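Local coordinates for Low molecular weight phosphotyrosine protein phosphatase (Vibrio cholerae, PDB 6U1P) that probably removes phosphate from phosphotyrosine residues of proteins, as part of a tyrosine phosphoregulatory system that controls exopolysaccharide biosynthesis and biofilm formation, at the interface of chains A and B. Sequence-based numbering; all coordinates share one arbitrary frame. Chains: chain A/B, Low molecular weight phosphotyrosine protein phosphatase.

The interface of chains A and B. Residues chain A 147-148, 151-152; chain B 87, 112, 115-116.
A:Leu148 points its branched tip into a patch of chain B made by B:Tyr87, B:Phe112 and B:Lys115. Its CD1 methyl sits over the middle of the B:Tyr87 ring, 3.6 Å from the centroid, a CH-pi contact in which the two side chains meet tip to tip. CD1 of A:Leu148 also reaches the rim of B:Phe112, 3.9 Å from its CE1. The other branch, CD2 of A:Leu148, lies 3.6 Å from CG of B:Lys115, whose aliphatic chain crosses the leucine at about a right angle. That lysine chain bends at chi2 (-74°) and carries CE of B:Lys115 to within 4.0 Å of CB of A:Ser151, so that the lysine contributes carbon packing along one side of the helix. One turn of helix before A:Ser151, the CB methyl of A:Ala147 rests 3.4 Å from the backbone O of B:Lys115 and also touches B:Ala116. On the far flank A:Trp152 slides past B:Tyr87 in the opposite direction. The indole NE1 of A:Trp152 donates a hydrogen bond of 3.2 Å to the phenol OH of B:Tyr87, close to the indole plane but bent, with 137° at the hydrogen. B:Tyr87 is thus covered on a face by leucine and contacted at its hydroxyl by the indole N-H. The patch docks the end of the long helix 126-152 of one subunit on the body of the other; its centre lies about 41 Å from A:Cys12, the nucleophile of the chain that supplies the helix, and with its two-fold twin it helps hold together the dimer.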
loop_
_atom_site.group_PDB
_atom_site.type_symbol
_atom_site.label_atom_id
_atom_site.label_comp_id
_atom_site.label_asym_id
_atom_site.label_seq_id
_atom_site.Cartn_x
_atom_site.Cartn_y
_atom_site.Cartn_z
ATOM N N ALA A 147 10.998 -9.558 -22.584
ATOM C CA ALA A 147 10.977 -9.097 -23.970
ATOM C C ALA A 147 12.138 -8.156 -24.256
ATOM O O ALA A 147 12.801 -8.271 -25.292
ATOM C CB ALA A 147 9.645 -8.409 -24.270
ATOM N N LEU A 148 12.401 -7.220 -23.345
ATOM C CA LEU A 148 13.519 -6.303 -23.523
ATOM C C LEU A 148 14.836 -7.053 -23.636
ATOM O O LEU A 148 15.678 -6.723 -24.477
ATOM C CB LEU A 148 13.575 -5.316 -22.363
ATOM C CG LEU A 148 12.472 -4.257 -22.335
ATOM C CD1 LEU A 148 12.889 -3.092 -21.457
ATOM C CD2 LEU A 148 12.116 -3.786 -23.755
ATOM N N SER A 151 15.167 -8.585 -27.332
ATOM C CA SER A 151 15.495 -7.662 -28.418
ATOM C C SER A 151 16.959 -7.240 -28.368
ATOM O O SER A 151 17.589 -7.035 -29.409
ATOM C CB SER A 151 14.567 -6.440 -28.384
ATOM O OG SER A 151 15.049 -5.427 -27.514
ATOM N N TRP A 152 17.514 -7.091 -27.166
ATOM C CA TRP A 152 18.915 -6.704 -27.057
ATOM C C TRP A 152 19.844 -7.790 -27.587
ATOM O O TRP A 152 20.836 -7.493 -28.261
ATOM C CB TRP A 152 19.243 -6.379 -25.607
ATOM C CG TRP A 152 18.481 -5.202 -25.095
ATOM C CD1 TRP A 152 17.946 -4.190 -25.834
ATOM C CD2 TRP A 152 18.168 -4.912 -23.726
ATOM N NE1 TRP A 152 17.324 -3.284 -25.010
ATOM C CE2 TRP A 152 17.445 -3.703 -23.711
ATOM C CE3 TRP A 152 18.428 -5.558 -22.514
ATOM C CZ2 TRP A 152 16.982 -3.125 -22.530
ATOM C CZ3 TRP A 152 17.968 -4.982 -21.342
ATOM C CH2 TRP A 152 17.251 -3.779 -21.359
ATOM N N TYR B 87 13.540 3.718 -20.530
ATOM C CA TYR B 87 12.193 3.164 -20.601
ATOM C C TYR B 87 11.280 3.782 -19.543
ATOM O O TYR B 87 11.627 3.825 -18.353
ATOM C CB TYR B 87 12.219 1.640 -20.445
ATOM C CG TYR B 87 12.987 0.925 -21.531
ATOM C CD1 TYR B 87 14.349 0.666 -21.390
ATOM C CD2 TYR B 87 12.353 0.510 -22.705
ATOM C CE1 TYR B 87 15.057 0.011 -22.389
ATOM C CE2 TYR B 87 13.048 -0.149 -23.701
ATOM C CZ TYR B 87 14.397 -0.394 -23.536
ATOM O OH TYR B 87 15.099 -1.033 -24.522
ATOM N N PHE B 112 8.135 1.063 -21.283
ATOM C CA PHE B 112 8.752 -0.175 -20.806
ATOM C C PHE B 112 8.124 -1.403 -21.443
ATOM O O PHE B 112 8.828 -2.372 -21.758
ATOM C CB PHE B 112 8.646 -0.278 -19.285
ATOM C CG PHE B 112 9.329 -1.494 -18.707
ATOM C CD1 PHE B 112 10.705 -1.512 -18.509
ATOM C CD2 PHE B 112 8.595 -2.619 -18.351
ATOM C CE1 PHE B 112 11.340 -2.627 -17.955
ATOM C CE2 PHE B 112 9.222 -3.745 -17.797
ATOM C CZ PHE B 112 10.600 -3.747 -17.603
ATOM N N LYS B 115 8.104 -3.803 -26.006
ATOM C CA LYS B 115 8.532 -4.999 -26.728
ATOM C C LYS B 115 7.768 -6.256 -26.327
ATOM O O LYS B 115 7.932 -7.300 -26.973
ATOM C CB LYS B 115 10.037 -5.233 -26.549
ATOM C CG LYS B 115 10.915 -4.136 -27.131
ATOM C CD LYS B 115 10.963 -4.188 -28.641
ATOM C CE LYS B 115 12.110 -3.351 -29.181
ATOM N NZ LYS B 115 11.615 -2.198 -29.980
ATOM N N ALA B 116 6.942 -6.187 -25.291
ATOM C CA ALA B 116 6.109 -7.313 -24.892
ATOM C C ALA B 116 4.852 -7.350 -25.747
ATOM O O ALA B 116 4.137 -6.353 -25.848
ATOM C CB ALA B 116 5.733 -7.209 -23.417
#